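Local structure of protein K7 (Vaccinia virus WR, 3JRV) at residues R52-L57 with F143-L148; V92-L98 with L131-N136. The protein is a Bcl-2-like virulence factor that binds the host RNA helicase DDX3, blocking IRF3 activation, and binds TRAF6 and IRAK2 to prevent NF-kappa-B activation. All coordinates share one frame; numbering follows the deposited sequence.

Interaction 1: residues R52-L57 with F143-L148; sequences RLYKEL and FLEKKL
E56 projects from helix 52-57 as a knob into a hole formed by F143, L144, K147 and L148 of helix 143-148; the two helix axes pass 10.7 Å apart, their directions 120° apart. Its CB lies against L144 CD2, while the E56 and L148 side chains slide past each other in opposite directions, E56 CG 3.8 Å from L148 CD2. Bent at chi2 (-41°), the chain turns its carboxylate across the K147 side chain at about a right angle, with E56 OE1 3.7 Å from K147 CG. The contact there is with methylenes: K147 NZ stays 5.8 Å from E56 OE1, and the carboxylate forms its salt bridge through OE2 with K59. L148 CD2 also sits over the centre of one face of the R52 guanidinium, 4.2 Å above its plane. Beside this exposed group, a water accepts from R52 NH1 and can donate to K147 O. On the inner side the L53 side chain crosses those of L144 and L148 at about a right angle, its CD1 3.9 Å from L144 CD1 and 3.8 Å from L148 CD1. L53 and L57 also touch L29, placing helix 52-58 between helix 26-42 and the C-terminal end of helix 134-148.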
ATOM      1  N   ARG A  52     -14.428   4.824  -2.731  1.00  8.38           N
ATOM      2  CA  ARG A  52     -14.490   3.413  -3.138  1.00  9.23           C
ATOM      3  C   ARG A  52     -13.142   2.878  -3.592  1.00  8.94           C
ATOM      4  O   ARG A  52     -12.905   1.681  -3.471  1.00  9.03           O
ATOM      5  CB  ARG A  52     -15.590   3.158  -4.204  1.00  9.98           C
ATOM      6  CG  ARG A  52     -17.019   3.402  -3.675  1.00 14.97           C
ATOM      7  CD  ARG A  52     -18.108   3.101  -4.731  1.00 21.15           C
ATOM      8  NE  ARG A  52     -18.200   1.650  -4.910  1.00 29.59           N
ATOM      9  CZ  ARG A  52     -18.363   1.011  -6.073  1.00 38.02           C
ATOM     10  NH1 ARG A  52     -18.473   1.679  -7.211  1.00 40.65           N
ATOM     11  NH2 ARG A  52     -18.408  -0.316  -6.104  1.00 41.71           N
ATOM     12  N   LEU A  53     -12.278   3.736  -4.158  1.00  7.62           N
ATOM     13  CA  LEU A  53     -10.969   3.295  -4.645  1.00  7.80           C
ATOM     14  C   LEU A  53     -10.085   2.827  -3.475  1.00  6.11           C
ATOM     15  O   LEU A  53      -9.570   1.698  -3.461  1.00  6.61           O
ATOM     16  CB  LEU A  53     -10.303   4.411  -5.443  1.00  7.33           C
ATOM     17  CG  LEU A  53      -8.885   4.166  -5.966  1.00  6.81           C
ATOM     18  CD1 LEU A  53      -8.857   2.905  -6.848  1.00 10.36           C
ATOM     19  CD2 LEU A  53      -8.394   5.423  -6.688  1.00  9.18           C
ATOM     20  N   TYR A  54      -9.925   3.687  -2.475  1.00  6.39           N
ATOM     21  CA  TYR A  54      -9.200   3.280  -1.250  1.00  7.17           C
ATOM     22  C   TYR A  54      -9.843   2.077  -0.590  1.00  7.55           C
ATOM     23  O   TYR A  54      -9.132   1.178  -0.147  1.00  7.79           O
ATOM     24  CB  TYR A  54      -9.140   4.440  -0.252  1.00  7.07           C
ATOM     25  CG  TYR A  54      -7.916   5.304  -0.379  1.00  7.23           C
ATOM     26  CD1 TYR A  54      -7.332   5.591  -1.605  1.00  7.25           C
ATOM     27  CD2 TYR A  54      -7.425   5.974   0.751  1.00  8.15           C
ATOM     28  CE1 TYR A  54      -6.258   6.500  -1.721  1.00  7.97           C
ATOM     29  CE2 TYR A  54      -6.334   6.815   0.656  1.00  7.52           C
ATOM     30  CZ  TYR A  54      -5.729   7.060  -0.555  1.00  7.78           C
ATOM     31  OH  TYR A  54      -4.711   7.978  -0.560  1.00 11.15           O
ATOM     32  N   LYS A  55     -11.168   2.033  -0.507  0.80  8.22           N
ATOM     33  CA  LYS A  55     -11.853   0.860   0.103  0.80  9.10           C
ATOM     34  C   LYS A  55     -11.473  -0.418  -0.662  0.80  8.31           C
ATOM     35  O   LYS A  55     -11.249  -1.459  -0.044  0.80  7.44           O
ATOM     36  CB  LYS A  55     -13.372   1.082   0.159  0.80 10.33           C
ATOM     37  CG  LYS A  55     -13.734   2.055   1.296  0.80 14.92           C
ATOM     38  CD  LYS A  55     -15.219   2.309   1.357  0.80 23.06           C
ATOM     39  CE  LYS A  55     -15.529   3.334   2.431  0.80 25.35           C
ATOM     40  NZ  LYS A  55     -16.821   3.965   2.085  0.80 32.43           N
ATOM     41  N   GLU A  56     -11.407  -0.350  -2.005  1.00  7.39           N
ATOM     42  CA  GLU A  56     -10.991  -1.535  -2.759  1.00  8.68           C
ATOM     43  C   GLU A  56      -9.578  -1.960  -2.403  1.00  8.18           C
ATOM     44  O   GLU A  56      -9.313  -3.165  -2.237  1.00  9.65           O
ATOM     45  CB  GLU A  56     -11.048  -1.298  -4.273  1.00 12.38           C
ATOM     46  CG  GLU A  56     -12.352  -1.618  -4.962  1.00 22.58           C
ATOM     47  CD  GLU A  56     -13.081  -2.886  -4.512  1.00 21.00           C
ATOM     48  OE1 GLU A  56     -12.622  -4.068  -4.592  1.00 22.69           O
ATOM     49  OE2 GLU A  56     -14.254  -2.681  -4.223  1.00 22.69           O
ATOM     50  N   LEU A  57      -8.662  -0.991  -2.287  1.00  7.39           N
ATOM     51  CA  LEU A  57      -7.271  -1.311  -1.897  1.00  7.17           C
ATOM     52  C   LEU A  57      -7.245  -1.907  -0.498  1.00  8.73           C
ATOM     53  O   LEU A  57      -6.443  -2.837  -0.250  1.00  8.39           O
ATOM     54  CB  LEU A  57      -6.344  -0.076  -1.977  1.00  8.13           C
ATOM     55  CG  LEU A  57      -6.279   0.509  -3.413  1.00  5.41           C
ATOM     56  CD1 LEU A  57      -5.395   1.784  -3.345  1.00  8.45           C
ATOM     57  CD2 LEU A  57      -5.649  -0.507  -4.327  1.00  9.22           C
ATOM     58  N   PHE A 143      -8.234  -4.798 -12.713  1.00 10.11           N
ATOM     59  CA  PHE A 143      -8.998  -5.297 -11.591  1.00  8.91           C
ATOM     60  C   PHE A 143      -9.843  -4.173 -10.969  1.00  8.89           C
ATOM     61  O   PHE A 143     -11.022  -4.362 -10.668  1.00 10.24           O
ATOM     62  CB  PHE A 143      -8.066  -5.921 -10.548  1.00  9.11           C
ATOM     63  CG  PHE A 143      -8.772  -6.320  -9.300  1.00  9.47           C
ATOM     64  CD1 PHE A 143      -9.385  -7.578  -9.179  1.00 14.51           C
ATOM     65  CD2 PHE A 143      -8.798  -5.445  -8.210  1.00 10.96           C
ATOM     66  CE1 PHE A 143     -10.047  -7.962  -7.998  1.00 15.08           C
ATOM     67  CE2 PHE A 143      -9.472  -5.827  -7.009  1.00 10.82           C
ATOM     68  CZ  PHE A 143     -10.103  -7.073  -6.917  1.00 16.18           C
ATOM     69  N   LEU A 144      -9.193  -3.029 -10.715  1.00  8.36           N
ATOM     70  CA  LEU A 144      -9.910  -1.936 -10.086  1.00  9.52           C
ATOM     71  C   LEU A 144     -11.034  -1.418 -10.991  1.00  9.39           C
ATOM     72  O   LEU A 144     -12.129  -1.160 -10.495  1.00  9.79           O
ATOM     73  CB  LEU A 144      -8.953  -0.797  -9.735  1.00  9.78           C
ATOM     74  CG  LEU A 144      -7.919  -1.180  -8.667  1.00 10.08           C
ATOM     75  CD1 LEU A 144      -6.891  -0.032  -8.561  1.00 11.10           C
ATOM     76  CD2 LEU A 144      -8.626  -1.398  -7.324  1.00 13.27           C
ATOM     77  N   GLU A 145     -10.790  -1.297 -12.305  1.00  9.25           N
ATOM     78  CA  GLU A 145     -11.864  -0.845 -13.211  1.00 11.36           C
ATOM     79  C   GLU A 145     -13.048  -1.801 -13.188  1.00 12.10           C
ATOM     80  O   GLU A 145     -14.209  -1.405 -13.127  1.00 13.63           O
ATOM     81  CB  GLU A 145     -11.308  -0.644 -14.632  1.00 10.03           C
ATOM     82  CG  GLU A 145     -10.343   0.578 -14.693  1.00 12.80           C
ATOM     83  CD  GLU A 145      -9.602   0.746 -16.002  1.00 13.92           C
ATOM     84  OE1 GLU A 145      -9.276  -0.259 -16.678  1.00 16.36           O
ATOM     85  OE2 GLU A 145      -9.234   1.906 -16.291  1.00 19.09           O
ATOM     86  N   LYS A 146     -12.758  -3.097 -13.184  1.00 13.41           N
ATOM     87  CA  LYS A 146     -13.838  -4.056 -13.136  1.00 15.15           C
ATOM     88  C   LYS A 146     -14.673  -3.957 -11.835  1.00 15.31           C
ATOM     89  O   LYS A 146     -15.891  -3.968 -11.867  1.00 17.53           O
ATOM     90  CB  LYS A 146     -13.277  -5.462 -13.386  1.00 17.73           C
ATOM     91  CG  LYS A 146     -14.174  -6.573 -12.845  1.00 26.27           C
ATOM     92  CD  LYS A 146     -13.457  -7.914 -12.781  1.00 38.03           C
ATOM     93  CE  LYS A 146     -12.266  -7.893 -11.800  1.00 42.08           C
ATOM     94  NZ  LYS A 146     -11.221  -8.906 -12.214  1.00 40.18           N
ATOM     95  N   LYS A 147     -14.015  -3.691 -10.711  1.00 14.21           N
ATOM     96  CA  LYS A 147     -14.730  -3.568  -9.442  1.00 12.45           C
ATOM     97  C   LYS A 147     -15.481  -2.246  -9.369  1.00 12.17           C
ATOM     98  O   LYS A 147     -16.525  -2.178  -8.728  1.00 15.59           O
ATOM     99  CB  LYS A 147     -13.751  -3.679  -8.253  1.00 13.71           C
ATOM    100  CG  LYS A 147     -13.147  -5.084  -8.135  1.00 17.64           C
ATOM    101  CD  LYS A 147     -14.189  -6.065  -7.594  1.00 24.65           C
ATOM    102  CE  LYS A 147     -13.575  -7.400  -7.230  1.00 32.20           C
ATOM    103  NZ  LYS A 147     -13.652  -8.302  -8.412  1.00 43.79           N
ATOM    104  N   LEU A 148     -14.932  -1.199  -9.973  1.00 11.80           N
ATOM    105  CA  LEU A 148     -15.428   0.178  -9.722  1.00 10.70           C
ATOM    106  C   LEU A 148     -16.257   0.755 -10.875  1.00 13.84           C
ATOM    107  O   LEU A 148     -16.888   1.828 -10.724  1.00 14.88           O
ATOM    108  CB  LEU A 148     -14.247   1.098  -9.424  1.00 10.53           C
ATOM    109  CG  LEU A 148     -13.368   0.731  -8.232  1.00 11.29           C
ATOM    110  CD1 LEU A 148     -12.168   1.665  -8.185  1.00 14.07           C
ATOM    111  CD2 LEU A 148     -14.278   0.940  -6.985  1.00 15.86           C
TER
HETATM  112  O   HOH W   1     -19.063  -0.705  -9.184  1.00 31.35           O
HETATM  113  O   HOH W   2     -20.011   2.098  -9.922  1.00 40.56           O

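Interaction 2: residues V92-L98 with L131-N136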
ATOM      1  N   VAL A  92       7.573 -10.684  -7.708  1.00 13.42           N
ATOM      2  CA  VAL A  92       6.109 -10.664  -7.606  1.00 12.07           C
ATOM      3  C   VAL A  92       5.527 -10.511  -9.008  1.00 14.24           C
ATOM      4  O   VAL A  92       5.681  -9.467  -9.657  1.00 15.94           O
ATOM      5  CB  VAL A  92       5.622  -9.477  -6.704  1.00 11.52           C
ATOM      6  CG1 VAL A  92       4.103  -9.398  -6.742  1.00 15.35           C
ATOM      7  CG2 VAL A  92       6.065  -9.711  -5.254  1.00 13.47           C
ATOM      8  N   HIS A  93       4.923 -11.590  -9.495  1.00 14.35           N
ATOM      9  CA  HIS A  93       4.542 -11.665 -10.904  1.00 16.12           C
ATOM     10  C   HIS A  93       3.154 -12.223 -11.203  1.00 13.70           C
ATOM     11  O   HIS A  93       2.913 -12.712 -12.316  1.00 13.61           O
ATOM     12  CB  HIS A  93       5.601 -12.462 -11.669  1.00 18.61           C
ATOM     13  CG  HIS A  93       6.948 -11.814 -11.655  1.00 24.18           C
ATOM     14  ND1 HIS A  93       7.171 -10.539 -12.145  1.00 27.04           N
ATOM     15  CD2 HIS A  93       8.147 -12.268 -11.219  1.00 31.37           C
ATOM     16  CE1 HIS A  93       8.436 -10.212 -11.941  1.00 33.84           C
ATOM     17  NE2 HIS A  93       9.049 -11.245 -11.387  1.00 31.03           N
ATOM     18  N   ASP A  94       2.234 -12.191 -10.245  1.00 12.99           N
ATOM     19  CA  ASP A  94       0.884 -12.649 -10.526  1.00 12.99           C
ATOM     20  C   ASP A  94      -0.085 -11.864  -9.661  1.00 12.40           C
ATOM     21  O   ASP A  94       0.341 -11.214  -8.667  1.00 12.85           O
ATOM     22  CB  ASP A  94       0.747 -14.150 -10.236  1.00 15.99           C
ATOM     23  CG  ASP A  94       0.930 -14.481  -8.736  1.00 19.36           C
ATOM     24  OD1 ASP A  94       2.083 -14.704  -8.273  1.00 24.59           O
ATOM     25  OD2 ASP A  94      -0.076 -14.511  -8.011  1.00 20.83           O
ATOM     26  N   GLN A  95      -1.361 -11.899 -10.028  1.00 11.71           N
ATOM     27  CA  GLN A  95      -2.338 -11.028  -9.378  1.00 10.21           C
ATOM     28  C   GLN A  95      -2.409 -11.282  -7.858  1.00 10.67           C
ATOM     29  O   GLN A  95      -2.444 -10.337  -7.064  1.00  9.47           O
ATOM     30  CB  GLN A  95      -3.734 -11.203 -10.019  1.00 11.05           C
ATOM     31  CG  GLN A  95      -4.801 -10.357  -9.400  1.00 11.74           C
ATOM     32  CD  GLN A  95      -6.055 -10.375 -10.209  1.00 15.82           C
ATOM     33  OE1 GLN A  95      -6.018 -10.140 -11.429  1.00 21.34           O
ATOM     34  NE2 GLN A  95      -7.171 -10.652  -9.557  1.00 19.86           N
ATOM     35  N   GLU A  96      -2.505 -12.536  -7.437  1.00 10.51           N
ATOM     36  CA  GLU A  96      -2.728 -12.786  -6.015  1.00 10.70           C
ATOM     37  C   GLU A  96      -1.507 -12.326  -5.211  1.00 10.28           C
ATOM     38  O   GLU A  96      -1.664 -11.682  -4.153  1.00 11.00           O
ATOM     39  CB  GLU A  96      -3.005 -14.258  -5.683  1.00 13.51           C
ATOM     40  CG  GLU A  96      -3.475 -14.451  -4.220  1.00 20.57           C
ATOM     41  CD  GLU A  96      -3.843 -15.924  -3.860  1.00 34.01           C
ATOM     42  OE1 GLU A  96      -3.465 -16.839  -4.638  1.00 38.13           O
ATOM     43  OE2 GLU A  96      -4.481 -16.168  -2.791  1.00 37.25           O
ATOM     44  N   SER A  97      -0.318 -12.647  -5.709  1.00 10.48           N
ATOM     45  CA  SER A  97       0.925 -12.248  -5.044  0.70 12.11           C
ATOM     46  C   SER A  97       1.039 -10.717  -5.007  1.00 11.26           C
ATOM     47  O   SER A  97       1.452 -10.133  -3.993  1.00 10.74           O
ATOM     48  CB  SER A  97       2.148 -12.864  -5.745  0.70 13.25           C
ATOM     49  OG  SER A  97       3.284 -12.602  -4.962  0.70 22.57           O
ATOM     50  N   LEU A  98       0.643 -10.060  -6.098  1.00  9.20           N
ATOM     51  CA  LEU A  98       0.737  -8.605  -6.161  1.00  8.43           C
ATOM     52  C   LEU A  98      -0.189  -8.005  -5.084  1.00  8.62           C
ATOM     53  O   LEU A  98       0.215  -7.068  -4.344  1.00  8.46           O
ATOM     54  CB  LEU A  98       0.342  -8.132  -7.572  1.00  8.25           C
ATOM     55  CG  LEU A  98       0.186  -6.600  -7.737  1.00  7.97           C
ATOM     56  CD1 LEU A  98       1.555  -5.928  -7.471  1.00 12.90           C
ATOM     57  CD2 LEU A  98      -0.298  -6.322  -9.178  1.00 11.80           C
ATOM     58  N   LEU A 131       8.154  -3.411  -7.881  1.00 13.96           N
ATOM     59  CA  LEU A 131       6.880  -4.081  -7.684  1.00 14.28           C
ATOM     60  C   LEU A 131       5.961  -3.790  -8.858  1.00 15.63           C
ATOM     61  O   LEU A 131       5.318  -4.720  -9.418  1.00 17.10           O
ATOM     62  CB  LEU A 131       6.219  -3.579  -6.391  1.00 15.92           C
ATOM     63  CG  LEU A 131       4.896  -4.261  -6.017  1.00 15.22           C
ATOM     64  CD1 LEU A 131       5.042  -5.787  -5.844  1.00 16.85           C
ATOM     65  CD2 LEU A 131       4.300  -3.661  -4.758  1.00 16.15           C
HETATM   66  N   MSE A 132       5.893  -2.516  -9.238  1.00 14.85           N
HETATM   67  CA  MSE A 132       4.877  -2.076 -10.196  1.00 13.16           C
HETATM   68  C   MSE A 132       5.491  -2.079 -11.594  1.00 14.57           C
HETATM   69  O   MSE A 132       5.627  -1.040 -12.242  1.00 16.21           O
HETATM   70  CB  MSE A 132       4.341  -0.678  -9.824  1.00 13.89           C
HETATM   71  CG  MSE A 132       3.569  -0.648  -8.469  1.00 18.64           C
HETATM   72 SE   MSE A 132       2.264  -2.091  -8.015  0.60 17.35          SE
HETATM   73  CE  MSE A 132       1.075  -1.877  -9.524  1.00 15.83           C
ATOM     74  N   THR A 133       5.819  -3.274 -12.080  1.00 15.00           N
ATOM     75  CA  THR A 133       6.178  -3.469 -13.498  1.00 14.02           C
ATOM     76  C   THR A 133       4.976  -3.092 -14.355  1.00 14.30           C
ATOM     77  O   THR A 133       3.835  -3.062 -13.866  1.00 12.84           O
ATOM     78  CB  THR A 133       6.456  -4.965 -13.785  1.00 13.65           C
ATOM     79  OG1 THR A 133       5.312  -5.752 -13.413  1.00 14.26           O
ATOM     80  CG2 THR A 133       7.634  -5.459 -12.968  1.00 19.08           C
ATOM     81  N   ASP A 134       5.184  -2.968 -15.667  1.00 14.42           N
ATOM     82  CA  ASP A 134       4.033  -2.670 -16.542  1.00 15.03           C
ATOM     83  C   ASP A 134       2.941  -3.745 -16.444  1.00 14.47           C
ATOM     84  O   ASP A 134       1.751  -3.434 -16.407  1.00 12.19           O
ATOM     85  CB  ASP A 134       4.504  -2.480 -17.993  1.00 15.76           C
ATOM     86  CG  ASP A 134       5.114  -1.109 -18.244  1.00 26.77           C
ATOM     87  OD1 ASP A 134       4.732  -0.155 -17.537  1.00 33.42           O
ATOM     88  OD2 ASP A 134       5.984  -0.984 -19.146  1.00 32.04           O
ATOM     89  N   ASP A 135       3.327  -5.011 -16.300  1.00 14.02           N
ATOM     90  CA  ASP A 135       2.299  -6.048 -16.196  1.00 14.78           C
ATOM     91  C   ASP A 135       1.514  -5.929 -14.907  1.00 13.79           C
ATOM     92  O   ASP A 135       0.282  -6.094 -14.895  1.00 12.35           O
ATOM     93  CB  ASP A 135       2.897  -7.458 -16.341  1.00 17.29           C
ATOM     94  CG  ASP A 135       1.834  -8.550 -16.537  1.00 17.18           C
ATOM     95  OD1 ASP A 135       0.929  -8.445 -17.412  1.00 20.69           O
ATOM     96  OD2 ASP A 135       1.919  -9.556 -15.799  1.00 21.21           O
ATOM     97  N   ASN A 136       2.222  -5.623 -13.820  1.00 11.98           N
ATOM     98  CA  ASN A 136       1.525  -5.502 -12.556  1.00 10.06           C
ATOM     99  C   ASN A 136       0.606  -4.279 -12.533  1.00  9.53           C
ATOM    100  O   ASN A 136      -0.463  -4.302 -11.952  1.00 10.69           O
ATOM    101  CB  ASN A 136       2.512  -5.497 -11.377  1.00 11.15           C
ATOM    102  CG  ASN A 136       3.016  -6.903 -11.076  1.00 10.37           C
ATOM    103  OD1 ASN A 136       2.352  -7.887 -11.447  1.00 13.17           O
ATOM    104  ND2 ASN A 136       4.143  -7.018 -10.392  1.00 11.78           N
TER
HETATM  105  O   HOH W   3       3.503 -12.141 -14.907  1.00 14.13           O
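The chain before helix 95-114 runs beside the turn that leads into helix 134-148, with CA atoms 6.6 Å apart at V92 and L131 and 7.1 Å apart at H93 and N136. N136 joins the two through its side-chain amide: ND2 donates to V92 O at 3.0 Å (N-H...O 164°) and to L131 O at 2.8 Å. Both acceptors lie close to the plane of the amide, which helps fix its rotation. The donor meets L131 O almost head-on, but stands 40° out of the V92 carbonyl plane. L98 slides past N136 in the opposite direction, placing CD2 3.7 Å from N136 CB. Its CD1 rests 3.9 Å from L131 CD1 and near M132 SE, the L98 side chain crossing that of selenomethionine M132 at about a right angle. L131 extends with CG anti to its backbone N (chi1 -177°), which brings CD1 against V92 CB and CG1. At the solvent side a water lies between H93 O and D135 OD2 and can donate to either. Each segment carries an N-cap: D94 OD2 accepts from S97 N at 3.0 Å, and T133 OG1 from N136 N at 3.1 Å. M132 centres an inverse gamma turn spanning L131 to T133, closed by a weak T133 N to L131 O bond. The capped starts of helices 95-114 and 134-148 are thus joined through a buried asparagine bridging two backbone carbonyls, within the all-alpha Bcl-2-like fold.

The two contacts lie at successive places on helix 134-148: interaction 2 involves its capped N-terminal start, interaction 1 its last turns. Their centres are about 16 Å apart, and they meet directly where F143 CD1 packs 3.8 Å from Q95 NE2. In chain order, 52-57 comes first, then 92-98 and 131-136, and finally 143-148, so interaction 2 falls within the span bracketed by interaction 1. Helix 134-148 is thereby held at its start against the beginning of helix 95-114 and at its end against helix 52-58, so both its ends are built into the single-chain, all-alpha Bcl-2-like fold.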